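Local coordinates for protein silicatein alpha (Tethya aurantium, PDB 6ZQ3) that probably takes part in forming the silica spicules of a marine sponge, as a mature enzyme of the papain family of cysteine proteases, at residues A[5-9]-A[128-133]; A[12-18]-A[36-41]; A[27-32]-A[49-55]. The contacts are given in a common frame with arbitrary orientation. Residue numbers count along the deposited sequence, not the author numbering.

Contact 1: A[5-9]-A[128-133]; sequences TVDWR and VANVGP
The indole of Trp-8 (chi1 -80°, chi2 111°) lies at the apolar centre, against the turn that follows helix 121-130. Pro-133 CD sits over one face of the indole, 4.0 Å from the centroid of the five-membered ring of Trp-8 and 20° off the normal, a CH-pi contact; proline suits this place because its CD, next to the ring nitrogen, carries slightly polarised CH groups that can rest on an aromatic face. Gly-132 CA comes within 3.6 Å of Trp-8 NE1. The glycine is the first residue to leave helical geometry (phi/psi 150/-172), angles at which a CB would jam against the preceding carbonyl and clash with Pro-133. Val-6, extended in strand 6-7, points CG2 at Ala-129, 4.3 Å from its CA. The register pairs Val-6 with Ala-129 (CA-CA 6.7 Å) and Trp-8 with Pro-133 (7.1 Å). In the papain-like fold this brings the N-terminal strand, paired with strand 165-173, onto the end of a helix covering the same sheet. At the indole edge, Trp-8 NE1 donates to Val-128 O at 2.7 Å, using a carbonyl at the helix C-terminus.

Contact 2: A[12-18]-A[36-41]; sequences GAVTGIK and EGINAL
Glu-36, on the helix, reaches toward the loop 12-18 with an extended side chain (chi1 -78°, chi2 166°) and uses both carboxylate oxygens. Lys-18 NZ makes a salt bridge to Glu-36 OE2 at 2.7 Å; its long chain, m at chi1 and t thereafter, spans the gap, and the same ammonium group is shared with Glu-51, its strongest partner. Thr-15 OG1, placed by a p rotamer, donates to Glu-36 OE1 at 3.1 Å. A water reinforces this link, donating to Glu-36 OE1 at 2.9 Å and accepting from Thr-15 N at 3.1 Å, so that backbone and hydroxyl of one threonine are tied to one oxygen. With Leu-49 N also donating to OE2, the buried carboxylate is well compensated.

Next along the helix the backbones meet. Ala-13 and Gly-37 are the closest pair, with CA atoms 4.6 Å apart, and Gly-37 CA makes a CA-H...O contact of 3.2 Å to Ala-13 O. A CB on Gly-37 would stand about 3.3 Å from that oxygen, so glycine permits the close approach. One turn on, Ala-40 CB lies 4.0 Å from both Ala-13 CA and Gly-12 O, and Ala-13 CB packs on Leu-41 CD1 at 3.4 Å; small residues keep the irregular loop near the helix. Gly-12, at phi/psi 59/33, turns the chain into this path.

The helical segment belongs to the long helix 26-43 of the papain-like fold. The loop runs along its side between strand 6-7 and the helix start, with Val-14 and Ile-17 reaching across to strands 180-184 and 196-200 in the other domain.

Contact 3: A[27-32]-A[49-55]; sequences YAFSAM and LSEQNII
Tyr-27 takes the p rotamer (chi1 71°), placing CE2 3.8 Å from Ile-54 CG2; its OH is hydrogen-bonded to Gly-65 O and accepts, at 3.1 Å, from a water that also donates to Ile-55 O at 2.9 Å. Ala-28, small enough for close helix approach, sets the register with Glu-51 (CA-CA 5.4 Å) and touches Ile-54 CG2 through CB at 3.7 Å. Phe-29 (chi1 -82°) receives Glu-51 CG over its ring face, 3.7 Å from the centroid, a CH-pi contact; the carboxylate of Glu-51 makes a salt bridge with Lys-18. Met-32 (chi1 and chi2 m) is the flexible filler: SD lies 3.3 Å from Ile-54 CD1 and 4.1 Å from Leu-49 CB. Ser-50, the N-cap of helix 51-57, accepts from Asn-53 N through OG at 3.1 Å, and its hydroxyl is hydrogen-bonded to Tyr-90 O. The axes of 27-32 and 51-55 pass 8.8 Å apart, with 129° between their N-to-C directions, where central helix 26-43 meets helix 51-57 in the helical domain of the papain-like fold.

Contact 3 is wholly buried, whereas contacts 1 and 2 are partly buried. Contacts 2 and 3 share helix 26-43, using different turns of it, and join directly: Lys-18 NZ makes a salt bridge to Glu-51 OE2 at 2.6 Å, and Glu-36 OE2 lies 2.9 Å from Leu-49 N, a probable hydrogen bond. Contact 1 belongs to the sheet side of the molecule, about 20 Å from contact 3 between centres and on the opposite side of the chain's centre. It still meets contact 2, where Trp-8 O is 3.0 Å from Ala-13 N. The chemistry changes accordingly: an aromatic ring and carbonyl in contact 1, charges and water in contact 2, mainly apolar side chains in contact 3.

Contact 1: A[5-9]-A[128-133]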
loop_
_atom_site.group_PDB
_atom_site.type_symbol
_atom_site.label_atom_id
_atom_site.label_comp_id
_atom_site.label_asym_id
_atom_site.label_seq_id
_atom_site.Cartn_x
_atom_site.Cartn_y
_atom_site.Cartn_z
ATOM N N THR A 5 -19.588 1.761 -5.672
ATOM C CA THR A 5 -18.360 1.019 -5.898
ATOM C C THR A 5 -17.383 1.851 -6.707
ATOM O O THR A 5 -17.777 2.452 -7.709
ATOM C CB THR A 5 -18.618 -0.287 -6.662
ATOM O OG1 THR A 5 -17.366 -0.935 -6.934
ATOM C CG2 THR A 5 -19.335 -0.012 -7.987
ATOM N N VAL A 6 -16.122 1.882 -6.263
ATOM C CA VAL A 6 -15.038 2.455 -7.054
ATOM C C VAL A 6 -13.993 1.383 -7.316
ATOM O O VAL A 6 -13.899 0.408 -6.595
ATOM C CB VAL A 6 -14.318 3.652 -6.371
ATOM C CG1 VAL A 6 -13.888 4.681 -7.415
ATOM C CG2 VAL A 6 -15.202 4.321 -5.344
ATOM N N ASP A 7 -13.219 1.586 -8.372
ATOM C CA ASP A 7 -11.954 0.916 -8.562
ATOM C C ASP A 7 -11.093 1.924 -9.296
ATOM O O ASP A 7 -11.478 2.391 -10.378
ATOM C CB ASP A 7 -12.163 -0.341 -9.389
ATOM C CG ASP A 7 -10.867 -1.020 -9.773
ATOM O OD1 ASP A 7 -9.784 -0.417 -9.650
ATOM O OD2 ASP A 7 -10.935 -2.174 -10.218
ATOM N N TRP A 8 -9.939 2.271 -8.725
ATOM C CA TRP A 8 -9.148 3.392 -9.250
ATOM C C TRP A 8 -8.403 3.076 -10.548
ATOM O O TRP A 8 -7.794 3.975 -11.148
ATOM C CB TRP A 8 -8.186 3.920 -8.192
ATOM C CG TRP A 8 -8.868 4.817 -7.242
ATOM C CD1 TRP A 8 -9.137 4.582 -5.932
ATOM C CD2 TRP A 8 -9.414 6.099 -7.541
ATOM N NE1 TRP A 8 -9.811 5.643 -5.393
ATOM C CE2 TRP A 8 -9.992 6.589 -6.365
ATOM C CE3 TRP A 8 -9.456 6.887 -8.696
ATOM C CZ2 TRP A 8 -10.613 7.829 -6.305
ATOM C CZ3 TRP A 8 -10.063 8.123 -8.633
ATOM C CH2 TRP A 8 -10.640 8.583 -7.446
ATOM N N ARG A 9 -8.467 1.822 -11.010
ATOM C CA ARG A 9 -8.051 1.537 -12.379
ATOM C C ARG A 9 -8.963 2.227 -13.384
ATOM O O ARG A 9 -8.583 2.429 -14.538
ATOM C CB ARG A 9 -8.041 0.060 -12.655
ATOM C CG ARG A 9 -6.915 -0.654 -11.962
ATOM C CD ARG A 9 -7.030 -2.145 -12.189
ATOM N NE ARG A 9 -8.267 -2.672 -11.613
ATOM C CZ ARG A 9 -8.550 -3.963 -11.508
ATOM N NH1 ARG A 9 -7.686 -4.877 -11.953
ATOM N NH2 ARG A 9 -9.695 -4.340 -10.944
ATOM N N VAL A 128 -11.032 6.871 0.256
ATOM C CA VAL A 128 -10.819 6.048 -0.931
ATOM C C VAL A 128 -11.624 6.566 -2.122
ATOM O O VAL A 128 -11.134 6.576 -3.261
ATOM C CB VAL A 128 -11.153 4.563 -0.663
ATOM C CG1 VAL A 128 -10.966 3.759 -1.926
ATOM C CG2 VAL A 128 -10.271 3.990 0.448
ATOM N N ALA A 129 -12.853 6.987 -1.856
ATOM C CA ALA A 129 -13.719 7.544 -2.895
ATOM C C ALA A 129 -13.250 8.905 -3.386
ATOM O O ALA A 129 -13.141 9.139 -4.580
ATOM C CB ALA A 129 -15.142 7.665 -2.370
ATOM N N ASN A 130 -12.976 9.797 -2.447
ATOM C CA ASN A 130 -12.742 11.211 -2.737
ATOM C C ASN A 130 -11.279 11.617 -2.957
ATOM O O ASN A 130 -11.010 12.650 -3.570
ATOM C CB ASN A 130 -13.358 12.063 -1.615
ATOM N N VAL A 131 -10.330 10.819 -2.470
ATOM C CA VAL A 131 -8.901 11.177 -2.593
ATOM C C VAL A 131 -8.120 10.198 -3.495
ATOM O O VAL A 131 -7.426 10.618 -4.439
ATOM C CB VAL A 131 -8.216 11.269 -1.211
ATOM C CG1 VAL A 131 -6.848 11.895 -1.360
ATOM C CG2 VAL A 131 -9.064 12.071 -0.212
ATOM N N GLY A 132 -8.240 8.900 -3.214
ATOM C CA GLY A 132 -7.437 7.919 -3.926
ATOM C C GLY A 132 -7.103 6.665 -3.134
ATOM O O GLY A 132 -7.634 6.432 -2.025
ATOM N N PRO A 133 -6.232 5.824 -3.718
ATOM C CA PRO A 133 -5.802 4.590 -3.073
ATOM C C PRO A 133 -5.142 4.873 -1.729
ATOM O O PRO A 133 -4.312 5.782 -1.638
ATOM C CB PRO A 133 -4.789 4.017 -4.062
ATOM C CG PRO A 133 -5.182 4.581 -5.389
ATOM C CD PRO A 133 -5.744 5.931 -5.106
#

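Contact 2: A[12-18]-A[36-41]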
loop_
_atom_site.group_PDB
_atom_site.type_symbol
_atom_site.label_atom_id
_atom_site.label_comp_id
_atom_site.label_asym_id
_atom_site.label_seq_id
_atom_site.Cartn_x
_atom_site.Cartn_y
_atom_site.Cartn_z
ATOM N N GLY A 12 -7.087 5.166 -14.241
ATOM C CA GLY A 12 -5.679 4.868 -14.563
ATOM C C GLY A 12 -4.685 5.148 -13.432
ATOM O O GLY A 12 -3.536 5.511 -13.688
ATOM N N ALA A 13 -5.127 4.951 -12.193
ATOM C CA ALA A 13 -4.377 5.326 -11.012
ATOM C C ALA A 13 -3.704 4.150 -10.294
ATOM O O ALA A 13 -3.201 4.336 -9.179
ATOM C CB ALA A 13 -5.316 6.041 -10.035
ATOM N N VAL A 14 -3.731 2.946 -10.884
ATOM C CA VAL A 14 -3.148 1.739 -10.257
ATOM C C VAL A 14 -2.241 0.979 -11.217
ATOM O O VAL A 14 -2.666 0.642 -12.302
ATOM C CB VAL A 14 -4.235 0.738 -9.788
ATOM C CG1 VAL A 14 -3.588 -0.537 -9.249
ATOM C CG2 VAL A 14 -5.159 1.357 -8.731
ATOM N N THR A 15 -1.020 0.663 -10.785
ATOM C CA THR A 15 -0.083 -0.163 -11.577
ATOM C C THR A 15 -0.338 -1.658 -11.445
ATOM O O THR A 15 -1.136 -2.112 -10.637
ATOM C CB THR A 15 1.382 0.050 -11.141
ATOM O OG1 THR A 15 1.542 -0.319 -9.756
ATOM C CG2 THR A 15 1.770 1.490 -11.321
ATOM N N GLY A 16 0.382 -2.422 -12.246
ATOM C CA GLY A 16 0.332 -3.855 -12.162
ATOM C C GLY A 16 0.706 -4.333 -10.781
ATOM O O GLY A 16 1.225 -3.583 -9.974
ATOM N N ILE A 17 0.397 -5.598 -10.526
ATOM C CA ILE A 17 0.735 -6.297 -9.289
ATOM C C ILE A 17 2.235 -6.574 -9.199
ATOM O O ILE A 17 2.864 -6.949 -10.179
ATOM C CB ILE A 17 -0.053 -7.635 -9.181
ATOM C CG1 ILE A 17 -1.314 -7.476 -8.334
ATOM C CG2 ILE A 17 0.739 -8.693 -8.428
ATOM C CD1 ILE A 17 -2.332 -6.523 -8.881
ATOM N N LYS A 18 2.788 -6.443 -7.999
ATOM C CA LYS A 18 4.199 -6.704 -7.759
ATOM C C LYS A 18 4.368 -7.888 -6.818
ATOM O O LYS A 18 3.419 -8.289 -6.158
ATOM C CB LYS A 18 4.818 -5.444 -7.162
ATOM C CG LYS A 18 4.779 -4.266 -8.134
ATOM C CD LYS A 18 4.894 -2.921 -7.441
ATOM C CE LYS A 18 4.412 -1.774 -8.328
ATOM N NZ LYS A 18 4.886 -0.448 -7.808
ATOM N N GLU A 36 1.659 6.293 -5.891
ATOM C CA GLU A 36 1.573 6.143 -7.342
ATOM C C GLU A 36 0.219 6.610 -7.786
ATOM O O GLU A 36 0.073 7.206 -8.856
ATOM C CB GLU A 36 1.743 4.684 -7.766
ATOM C CG GLU A 36 3.177 4.193 -7.761
ATOM C CD GLU A 36 3.307 2.676 -7.859
ATOM O OE1 GLU A 36 2.286 1.954 -7.779
ATOM O OE2 GLU A 36 4.451 2.197 -8.025
ATOM N N GLY A 37 -0.774 6.319 -6.952
ATOM C CA GLY A 37 -2.152 6.647 -7.247
ATOM C C GLY A 37 -2.370 8.123 -7.212
ATOM O O GLY A 37 -2.726 8.726 -8.207
ATOM N N ILE A 38 -2.107 8.700 -6.056
ATOM C CA ILE A 38 -2.192 10.145 -5.842
ATOM C C ILE A 38 -1.488 10.949 -6.949
ATOM O O ILE A 38 -1.985 11.960 -7.425
ATOM C CB ILE A 38 -1.557 10.503 -4.490
ATOM C CG1 ILE A 38 -2.551 10.336 -3.313
ATOM C CG2 ILE A 38 -1.107 11.942 -4.499
ATOM C CD1 ILE A 38 -3.329 9.029 -3.230
ATOM N N ASN A 39 -0.307 10.487 -7.323
ATOM C CA ASN A 39 0.491 11.119 -8.329
ATOM C C ASN A 39 -0.125 10.982 -9.715
ATOM O O ASN A 39 -0.148 11.920 -10.478
ATOM C CB ASN A 39 1.889 10.492 -8.322
ATOM C CG ASN A 39 2.780 11.073 -9.390
ATOM O OD1 ASN A 39 3.206 12.228 -9.289
ATOM N ND2 ASN A 39 3.032 10.299 -10.445
ATOM N N ALA A 40 -0.609 9.791 -10.030
ATOM C CA ALA A 40 -1.213 9.504 -11.301
ATOM C C ALA A 40 -2.512 10.300 -11.543
ATOM O O ALA A 40 -2.782 10.749 -12.650
ATOM C CB ALA A 40 -1.489 8.018 -11.379
ATOM N N LEU A 41 -3.313 10.419 -10.498
ATOM C CA LEU A 41 -4.505 11.262 -10.454
ATOM C C LEU A 41 -4.222 12.741 -10.677
ATOM O O LEU A 41 -4.889 13.382 -11.475
ATOM C CB LEU A 41 -5.154 11.132 -9.063
ATOM C CG LEU A 41 -6.374 10.273 -8.820
ATOM C CD1 LEU A 41 -6.535 9.203 -9.866
ATOM C CD2 LEU A 41 -6.288 9.709 -7.409
HETATM O O HOH W 1 -0.523 1.231 -7.808
#

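Contact 3: A[27-32]-A[49-55]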
loop_
_atom_site.group_PDB
_atom_site.type_symbol
_atom_site.label_atom_id
_atom_site.label_comp_id
_atom_site.label_asym_id
_atom_site.label_seq_id
_atom_site.Cartn_x
_atom_site.Cartn_y
_atom_site.Cartn_z
ATOM N N TYR A 27 5.281 -2.865 3.847
ATOM C CA TYR A 27 5.236 -1.425 4.161
ATOM C C TYR A 27 5.598 -0.575 2.936
ATOM O O TYR A 27 4.873 0.360 2.597
ATOM C CB TYR A 27 6.089 -1.067 5.384
ATOM C CG TYR A 27 7.584 -1.142 5.183
ATOM C CD1 TYR A 27 8.272 -2.330 5.376
ATOM C CD2 TYR A 27 8.325 -0.005 4.843
ATOM C CE1 TYR A 27 9.646 -2.390 5.210
ATOM C CE2 TYR A 27 9.688 -0.064 4.659
ATOM C CZ TYR A 27 10.348 -1.260 4.850
ATOM O OH TYR A 27 11.709 -1.332 4.680
ATOM N N ALA A 28 6.663 -0.947 2.240
ATOM C CA ALA A 28 7.154 -0.169 1.107
ATOM C C ALA A 28 6.254 -0.252 -0.067
ATOM O O ALA A 28 6.065 0.738 -0.756
ATOM C CB ALA A 28 8.531 -0.671 0.671
ATOM N N PHE A 29 5.774 -1.464 -0.355
ATOM C CA PHE A 29 4.964 -1.688 -1.533
ATOM C C PHE A 29 3.665 -0.990 -1.294
ATOM O O PHE A 29 3.162 -0.329 -2.166
ATOM C CB PHE A 29 4.754 -3.174 -1.810
ATOM C CG PHE A 29 5.911 -3.833 -2.533
ATOM C CD1 PHE A 29 6.962 -4.377 -1.829
ATOM C CD2 PHE A 29 5.937 -3.891 -3.906
ATOM C CE1 PHE A 29 8.015 -4.982 -2.472
ATOM C CE2 PHE A 29 6.996 -4.471 -4.567
ATOM C CZ PHE A 29 8.041 -5.028 -3.844
ATOM N N SER A 30 3.135 -1.132 -0.092
ATOM C CA SER A 30 1.898 -0.459 0.282
ATOM C C SER A 30 1.992 1.092 0.234
ATOM O O SER A 30 1.051 1.760 -0.222
ATOM C CB SER A 30 1.505 -0.884 1.686
ATOM O OG SER A 30 0.454 -0.071 2.150
ATOM N N ALA A 31 3.113 1.650 0.707
ATOM C CA ALA A 31 3.309 3.097 0.706
ATOM C C ALA A 31 3.444 3.702 -0.693
ATOM O O ALA A 31 2.818 4.736 -0.976
ATOM C CB ALA A 31 4.513 3.465 1.550
ATOM N N MET A 32 4.237 3.041 -1.550
ATOM C CA MET A 32 4.462 3.448 -2.945
ATOM C C MET A 32 3.222 3.360 -3.792
ATOM O O MET A 32 3.001 4.200 -4.667
ATOM C CB MET A 32 5.547 2.575 -3.576
ATOM C CG MET A 32 6.926 2.818 -2.989
ATOM S SD MET A 32 7.489 4.544 -3.163
ATOM C CE MET A 32 6.808 5.331 -1.700
ATOM N N LEU A 49 6.677 3.574 -9.245
ATOM C CA LEU A 49 7.652 4.134 -8.283
ATOM C C LEU A 49 8.455 3.020 -7.599
ATOM O O LEU A 49 8.061 1.847 -7.646
ATOM C CB LEU A 49 6.953 4.977 -7.217
ATOM C CG LEU A 49 6.243 6.228 -7.728
ATOM C CD1 LEU A 49 5.523 6.865 -6.558
ATOM C CD2 LEU A 49 7.219 7.198 -8.406
ATOM N N SER A 50 9.573 3.381 -6.963
ATOM C CA SER A 50 10.522 2.372 -6.513
ATOM C C SER A 50 10.449 2.020 -5.021
ATOM O O SER A 50 10.786 2.820 -4.150
ATOM C CB SER A 50 11.930 2.788 -6.854
ATOM O OG SER A 50 12.813 1.798 -6.370
ATOM N N GLU A 51 10.031 0.788 -4.754
ATOM C CA GLU A 51 9.996 0.241 -3.420
ATOM C C GLU A 51 11.401 -0.093 -2.935
ATOM O O GLU A 51 11.630 -0.213 -1.730
ATOM C CB GLU A 51 9.188 -1.045 -3.416
ATOM C CG GLU A 51 7.723 -0.883 -3.766
ATOM C CD GLU A 51 7.432 -0.973 -5.253
ATOM O OE1 GLU A 51 8.355 -1.343 -6.012
ATOM O OE2 GLU A 51 6.282 -0.662 -5.656
ATOM N N GLN A 52 12.325 -0.302 -3.868
ATOM C CA GLN A 52 13.691 -0.633 -3.529
ATOM C C GLN A 52 14.350 0.589 -2.898
ATOM O O GLN A 52 15.159 0.487 -1.940
ATOM C CB GLN A 52 14.409 -1.048 -4.815
ATOM C CG GLN A 52 15.808 -1.623 -4.620
ATOM C CD GLN A 52 15.876 -2.774 -3.643
ATOM O OE1 GLN A 52 15.015 -3.643 -3.620
ATOM N NE2 GLN A 52 16.924 -2.789 -2.828
ATOM N N ASN A 53 13.992 1.752 -3.453
ATOM C CA ASN A 53 14.456 3.047 -2.948
ATOM C C ASN A 53 14.136 3.166 -1.468
ATOM O O ASN A 53 15.005 3.515 -0.680
ATOM C CB ASN A 53 13.773 4.171 -3.735
ATOM C CG ASN A 53 14.453 5.492 -3.585
ATOM O OD1 ASN A 53 14.244 6.389 -4.387
ATOM N ND2 ASN A 53 15.269 5.625 -2.557
ATOM N N ILE A 54 12.894 2.840 -1.109
ATOM C CA ILE A 54 12.430 2.930 0.265
ATOM C C ILE A 54 13.142 1.893 1.126
ATOM O O ILE A 54 13.470 2.154 2.290
ATOM C CB ILE A 54 10.907 2.692 0.385
ATOM C CG1 ILE A 54 10.115 3.962 0.121
ATOM C CG2 ILE A 54 10.543 2.266 1.787
ATOM C CD1 ILE A 54 10.228 4.475 -1.287
ATOM N N ILE A 55 13.349 0.705 0.575
ATOM C CA ILE A 55 14.006 -0.359 1.345
ATOM C C ILE A 55 15.449 0.006 1.653
ATOM O O ILE A 55 15.856 -0.018 2.815
ATOM C CB ILE A 55 13.927 -1.735 0.643
ATOM C CG1 ILE A 55 12.517 -2.297 0.806
ATOM C CG2 ILE A 55 14.919 -2.719 1.251
ATOM C CD1 ILE A 55 12.071 -3.196 -0.327
HETATM O O HOH W 2 14.122 0.654 5.022
#